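Local coordinates for periplasmic cell division protein (SufI) (Aquifex aeolicus, PDB 6SYY), which is the multicopper oxidase McoA, a copper-binding enzyme that probably couples oxidation of its substrates to reduction of dioxygen, as laccases do, at residues N92-L97 / M177-D182; G255-P260 / H510-H515. All blocks are in the same frame, centred on the assembly; numbering follows the deposited sequence.

Interaction 1 of 2, residues N92-L97 / M177-D182; sequences NPVIFL and MIIIED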
loop_
_atom_site.group_PDB
_atom_site.type_symbol
_atom_site.label_atom_id
_atom_site.label_comp_id
_atom_site.label_asym_id
_atom_site.label_seq_id
_atom_site.Cartn_x
_atom_site.Cartn_y
_atom_site.Cartn_z
ATOM N N ASN A 92 -3.478 -7.284 -13.745
ATOM C CA ASN A 92 -3.022 -6.393 -12.681
ATOM C C ASN A 92 -2.154 -5.254 -13.200
ATOM O O ASN A 92 -1.040 -5.049 -12.696
ATOM C CB ASN A 92 -2.240 -7.176 -11.627
ATOM C CG ASN A 92 -3.077 -8.230 -10.950
ATOM O OD1 ASN A 92 -4.297 -8.097 -10.843
ATOM N ND2 ASN A 92 -2.429 -9.288 -10.486
ATOM N N PRO A 93 -2.612 -4.487 -14.185
ATOM C CA PRO A 93 -1.774 -3.412 -14.715
ATOM C C PRO A 93 -1.622 -2.283 -13.708
ATOM O O PRO A 93 -2.377 -2.161 -12.743
ATOM C CB PRO A 93 -2.542 -2.946 -15.952
ATOM C CG PRO A 93 -3.966 -3.213 -15.600
ATOM C CD PRO A 93 -3.964 -4.469 -14.776
ATOM N N VAL A 94 -0.619 -1.450 -13.943
ATOM C CA VAL A 94 -0.513 -0.194 -13.215
ATOM C C VAL A 94 -1.544 0.760 -13.801
ATOM O O VAL A 94 -1.493 1.094 -14.990
ATOM C CB VAL A 94 0.904 0.389 -13.295
ATOM C CG1 VAL A 94 0.925 1.790 -12.718
ATOM C CG2 VAL A 94 1.873 -0.501 -12.541
ATOM N N ILE A 95 -2.503 1.162 -12.987
ATOM C CA ILE A 95 -3.551 2.072 -13.424
ATOM C C ILE A 95 -3.044 3.495 -13.276
ATOM O O ILE A 95 -2.566 3.885 -12.206
ATOM C CB ILE A 95 -4.839 1.861 -12.613
ATOM C CG1 ILE A 95 -5.417 0.469 -12.877
ATOM C CG2 ILE A 95 -5.851 2.947 -12.944
ATOM C CD1 ILE A 95 -6.660 0.156 -12.058
ATOM N N PHE A 96 -3.145 4.274 -14.344
ATOM C CA PHE A 96 -2.763 5.675 -14.307
ATOM C C PHE A 96 -4.006 6.549 -14.230
ATOM O O PHE A 96 -4.998 6.301 -14.921
ATOM C CB PHE A 96 -1.921 6.052 -15.530
ATOM C CG PHE A 96 -0.449 5.792 -15.352
ATOM C CD1 PHE A 96 0.079 4.531 -15.576
ATOM C CD2 PHE A 96 0.405 6.812 -14.959
ATOM C CE1 PHE A 96 1.432 4.286 -15.409
ATOM C CE2 PHE A 96 1.758 6.574 -14.792
ATOM C CZ PHE A 96 2.273 5.309 -15.013
ATOM N N LEU A 97 -3.949 7.562 -13.367
ATOM C CA LEU A 97 -5.021 8.531 -13.210
ATOM C C LEU A 97 -4.436 9.932 -13.217
ATOM O O LEU A 97 -3.285 10.145 -12.826
ATOM C CB LEU A 97 -5.798 8.319 -11.907
ATOM C CG LEU A 97 -6.624 7.046 -11.769
ATOM C CD1 LEU A 97 -7.150 6.929 -10.352
ATOM C CD2 LEU A 97 -7.771 7.064 -12.761
ATOM N N MET A 177 -1.078 -1.676 -8.569
ATOM C CA MET A 177 -0.621 -0.334 -8.249
ATOM C C MET A 177 -1.387 0.700 -9.068
ATOM O O MET A 177 -1.745 0.455 -10.224
ATOM C CB MET A 177 0.884 -0.199 -8.511
ATOM C CG MET A 177 1.427 1.218 -8.387
ATOM S SD MET A 177 3.212 1.346 -8.649
ATOM C CE MET A 177 3.845 0.470 -7.217
ATOM N N ILE A 178 -1.637 1.851 -8.447
ATOM C CA ILE A 178 -2.210 3.026 -9.093
ATOM C C ILE A 178 -1.184 4.150 -9.025
ATOM O O ILE A 178 -0.548 4.355 -7.985
ATOM C CB ILE A 178 -3.529 3.450 -8.412
ATOM C CG1 ILE A 178 -4.586 2.354 -8.554
ATOM C CG2 ILE A 178 -4.037 4.777 -8.971
ATOM C CD1 ILE A 178 -5.846 2.626 -7.759
ATOM N N ILE A 179 -1.016 4.873 -10.131
ATOM C CA ILE A 179 -0.176 6.067 -10.166
ATOM C C ILE A 179 -1.054 7.251 -10.543
ATOM O O ILE A 179 -1.568 7.319 -11.669
ATOM C CB ILE A 179 0.998 5.936 -11.140
ATOM C CG1 ILE A 179 2.028 4.938 -10.615
ATOM C CG2 ILE A 179 1.650 7.292 -11.343
ATOM C CD1 ILE A 179 3.186 4.726 -11.565
ATOM N N ILE A 180 -1.214 8.190 -9.613
ATOM C CA ILE A 180 -1.908 9.444 -9.875
ATOM C C ILE A 180 -0.879 10.488 -10.274
ATOM O O ILE A 180 0.236 10.520 -9.740
ATOM C CB ILE A 180 -2.716 9.896 -8.644
ATOM C CG1 ILE A 180 -3.833 8.900 -8.344
ATOM C CG2 ILE A 180 -3.308 11.278 -8.863
ATOM C CD1 ILE A 180 -4.692 9.304 -7.162
ATOM N N GLU A 181 -1.247 11.333 -11.229
ATOM C CA GLU A 181 -0.390 12.410 -11.691
ATOM C C GLU A 181 -1.085 13.745 -11.476
ATOM O O GLU A 181 -2.299 13.868 -11.680
ATOM C CB GLU A 181 -0.033 12.224 -13.166
ATOM C CG GLU A 181 0.796 10.975 -13.431
ATOM C CD GLU A 181 1.077 10.761 -14.905
ATOM O OE1 GLU A 181 0.113 10.752 -15.703
ATOM O OE2 GLU A 181 2.263 10.606 -15.266
ATOM N N ASP A 182 -0.314 14.732 -11.031
ATOM C CA ASP A 182 -0.772 16.111 -10.949
ATOM C C ASP A 182 0.360 16.994 -11.461
ATOM O O ASP A 182 1.346 16.507 -12.022
ATOM C CB ASP A 182 -1.227 16.473 -9.524
ATOM C CG ASP A 182 -0.107 16.374 -8.480
ATOM O OD1 ASP A 182 1.090 16.410 -8.835
ATOM O OD2 ASP A 182 -0.430 16.245 -7.278
HETATM O O HOH W 1 0.050 -3.322 -10.788
#

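Interaction 2 of 2, residues G255-P260 / H510-H515; sequences GSNARP and HILEHH. With CU (copper (II) ion), chain B; CU (copper (II) ion), chain E.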
loop_
_atom_site.group_PDB
_atom_site.type_symbol
_atom_site.label_atom_id
_atom_site.label_comp_id
_atom_site.label_asym_id
_atom_site.label_seq_id
_atom_site.Cartn_x
_atom_site.Cartn_y
_atom_site.Cartn_z
ATOM N N GLY A 255 3.078 -5.303 -0.800
ATOM C CA GLY A 255 1.848 -6.025 -1.048
ATOM C C GLY A 255 1.823 -7.356 -0.332
ATOM O O GLY A 255 1.112 -8.276 -0.739
ATOM N N SER A 256 2.605 -7.473 0.738
ATOM C CA SER A 256 2.599 -8.690 1.530
ATOM C C SER A 256 1.413 -8.691 2.485
ATOM O O SER A 256 0.807 -7.655 2.771
ATOM C CB SER A 256 3.900 -8.832 2.314
ATOM O OG SER A 256 5.011 -8.763 1.437
ATOM N N ASN A 257 1.079 -9.882 2.977
ATOM C CA ASN A 257 -0.028 -9.989 3.915
ATOM C C ASN A 257 0.338 -9.476 5.299
ATOM O O ASN A 257 -0.525 -8.938 5.998
ATOM C CB ASN A 257 -0.508 -11.437 4.014
ATOM C CG ASN A 257 -1.353 -11.857 2.826
ATOM O OD1 ASN A 257 -1.043 -11.533 1.678
ATOM N ND2 ASN A 257 -2.435 -12.570 3.100
ATOM N N ALA A 258 1.599 -9.617 5.709
ATOM C CA ALA A 258 1.941 -9.303 7.089
ATOM C C ALA A 258 3.388 -8.869 7.261
ATOM O O ALA A 258 3.713 -8.162 8.220
ATOM C CB ALA A 258 1.657 -10.511 7.984
ATOM N N ARG A 259 4.258 -9.283 6.349
ATOM C CA ARG A 259 5.691 -9.087 6.538
ATOM C C ARG A 259 6.084 -7.638 6.279
ATOM O O ARG A 259 5.846 -7.129 5.176
ATOM C CB ARG A 259 6.480 -9.998 5.612
ATOM C CG ARG A 259 7.965 -9.731 5.650
ATOM C CD ARG A 259 8.702 -10.547 4.617
ATOM N NE ARG A 259 8.569 -11.985 4.829
ATOM C CZ ARG A 259 9.342 -12.692 5.644
ATOM N NH1 ARG A 259 10.295 -12.087 6.334
ATOM N NH2 ARG A 259 9.161 -14.000 5.777
ATOM N N PRO A 260 6.684 -6.947 7.245
ATOM C CA PRO A 260 7.310 -5.655 6.963
ATOM C C PRO A 260 8.747 -5.840 6.499
ATOM O O PRO A 260 9.396 -6.850 6.778
ATOM C CB PRO A 260 7.264 -4.947 8.324
ATOM C CG PRO A 260 7.433 -6.066 9.300
ATOM C CD PRO A 260 6.748 -7.281 8.679
ATOM N N HIS A 510 -3.585 -3.336 8.801
ATOM C CA HIS A 510 -3.333 -3.748 7.430
ATOM C C HIS A 510 -2.499 -5.015 7.341
ATOM O O HIS A 510 -2.041 -5.368 6.249
ATOM C CB HIS A 510 -2.671 -2.629 6.631
ATOM C CG HIS A 510 -2.981 -2.695 5.171
ATOM N ND1 HIS A 510 -2.367 -3.590 4.320
ATOM C CD2 HIS A 510 -3.874 -2.010 4.418
ATOM C CE1 HIS A 510 -2.854 -3.438 3.101
ATOM N NE2 HIS A 510 -3.768 -2.484 3.133
ATOM N N ILE A 511 -2.276 -5.697 8.459
ATOM C CA ILE A 511 -1.895 -7.104 8.394
ATOM C C ILE A 511 -3.159 -7.863 8.007
ATOM O O ILE A 511 -4.133 -7.881 8.766
ATOM C CB ILE A 511 -1.310 -7.602 9.720
ATOM C CG1 ILE A 511 0.070 -6.974 9.954
ATOM C CG2 ILE A 511 -1.216 -9.117 9.729
ATOM C CD1 ILE A 511 0.671 -7.280 11.302
ATOM N N LEU A 512 -3.162 -8.452 6.807
ATOM C CA LEU A 512 -4.414 -8.891 6.194
ATOM C C LEU A 512 -5.127 -9.936 7.042
ATOM O O LEU A 512 -6.361 -9.940 7.123
ATOM C CB LEU A 512 -4.145 -9.428 4.792
ATOM C CG LEU A 512 -3.599 -8.360 3.850
ATOM C CD1 LEU A 512 -3.542 -8.886 2.431
ATOM C CD2 LEU A 512 -4.451 -7.101 3.934
ATOM N N GLU A 513 -4.371 -10.824 7.686
ATOM C CA GLU A 513 -4.986 -11.810 8.565
ATOM C C GLU A 513 -5.659 -11.136 9.756
ATOM O O GLU A 513 -6.797 -11.469 10.099
ATOM C CB GLU A 513 -3.947 -12.833 9.026
ATOM C CG GLU A 513 -3.558 -13.837 7.953
ATOM C CD GLU A 513 -2.798 -13.201 6.803
ATOM O OE1 GLU A 513 -1.955 -12.316 7.065
ATOM O OE2 GLU A 513 -3.053 -13.575 5.639
ATOM N N HIS A 514 -4.969 -10.181 10.396
ATOM C CA HIS A 514 -5.577 -9.415 11.486
ATOM C C HIS A 514 -6.892 -8.796 11.044
ATOM O O HIS A 514 -7.922 -8.930 11.716
ATOM C CB HIS A 514 -4.633 -8.313 11.963
ATOM C CG HIS A 514 -3.392 -8.813 12.628
ATOM N ND1 HIS A 514 -2.398 -7.967 13.075
ATOM C CD2 HIS A 514 -2.977 -10.068 12.916
ATOM C CE1 HIS A 514 -1.425 -8.681 13.610
ATOM N NE2 HIS A 514 -1.750 -9.960 13.523
ATOM N N HIS A 515 -6.861 -8.091 9.914
ATOM C CA HIS A 515 -8.079 -7.535 9.341
ATOM C C HIS A 515 -9.126 -8.622 9.114
ATOM O O HIS A 515 -10.300 -8.444 9.460
ATOM C CB HIS A 515 -7.732 -6.803 8.043
ATOM C CG HIS A 515 -8.886 -6.636 7.111
ATOM N ND1 HIS A 515 -9.266 -7.615 6.219
ATOM C CD2 HIS A 515 -9.743 -5.604 6.925
ATOM C CE1 HIS A 515 -10.311 -7.198 5.529
ATOM N NE2 HIS A 515 -10.622 -5.981 5.938
HETATM CU CU CU B . -2.628 -5.995 13.238
HETATM CU CU CU E . -5.213 -1.745 1.491
#

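Interaction 1 of 2, residues N92-L97 / M177-D182
Ile95 and Ile178 lie abreast in two neighbouring parallel strands of the first cupredoxin domain, in the β-sandwich fold of multicopper oxidases. The backbone bonds form a regular parallel ladder. Ile95 straddles Ile178, taking the carbonyl of Met177 with its N-H and offering its own carbonyl to Ile179, where Ile95 O and Ile179 N are 2.8 Å apart and the hydrogen bond is nearly straight, 167° at the hydrogen. Leu97 repeats the pattern around Ile180, donating its N-H to Ile179 O and accepting from Glu181 N at its own O. The CA-H groups of Val94, Phe96, Ile178 and Ile180 close on the same oxygens; Ile178 CA is 3.2 Å from Ile95 O.

The apolar packing divides by face. Ile95, Leu97, Ile178 and Ile180 share one side, with Tyr156 and Tyr158 of strand 154-160; Leu97 CD1 reaches Ile178 CG2 at 4.0 Å. Branched aliphatic residues suit this buried face, and the β-branched isoleucines favour the extended backbone. Val94, Phe96, Met177 and Ile179 take the other side, where Met177 also meets strands 200-208 and 247-254. There Val94 CG1 touches Ile179 CD1 at 3.9 Å.

The aromatic contact belongs to Phe96. Its CG is anti to the carbonyl carbon (chi1 -87°), which brings the ring alongside Ile179. Ile179 CB makes a CH-π contact over one face, 4.1 Å from the Phe96 ring centroid, while Ile179 CG2 presses on Phe96 CE2 at 3.5 Å. The Glu181 carboxylate carbon stands at the ring edge, near the plane, where the slightly positive aromatic C-H groups probably suit it.

Ahead of the ladder, a water donates to Asn92 O at 2.8 Å and accepts from Met177 N.

Interaction 2 of 2, residues G255-P260 / H510-H515
Asn257 grips the start of helix 512-516 twice, with its backbone carbonyl on Leu512 and its side-chain amide on Glu513. Leu512 N donates to Asn257 O at 2.8 Å. The second bond is also 2.8 Å, from Asn257 ND2 to the syn lone pair of Glu513 OE2, and nearly straight at 169°. The bend of the Glu513 chain at chi2 (67°) brings the carboxylate back to the amide, and the two planes lie almost coplanar. ND2 also donates to Gly167 O, while Tyr218 OH holds the same OE2, so these buried polar groups satisfy one another. An alanine in place of Glu513 would probably leave Asn257 ND2 and Tyr218 without the carboxylate they share and the amide less firmly fixed.

Carbon contacts complete the joint: the Leu512 CD1 methyl packs against the amide carbon, Asn257 CG, at 3.7 Å, and small Ala258 admits Ile511 CG2 to 3.6 Å from its CB. That methyl also lies over the centre of the His514 ring, whose ND1 binds copper with Cys509 and His451. His510 NE2 binds another copper with His120 and His159, so residues 510-515 link the type 1 and trinuclear copper sites typical of multicopper oxidases.

Overall arrangement
Both contacts are buried, but they do different work in the fold. Interaction 1 joins two strands of one sheet in the first domain; interaction 2 joins a loop following strand 247-254 to the first turn of a short helix, 250 residues on. No secondary-structure element is shared, and the nearest atoms are about 9 Å apart, although Met177 of interaction 1 touches strand 247-254, which leads into the loop of interaction 2. Regular backbone bonds and hydrocarbon side chains carry the former. The latter is smaller and more polar, resting on an amide-carboxylate pair and holding copper ligands itself, whereas in interaction 1 the side chain of Ile178 stays about 10 Å from a bound copper.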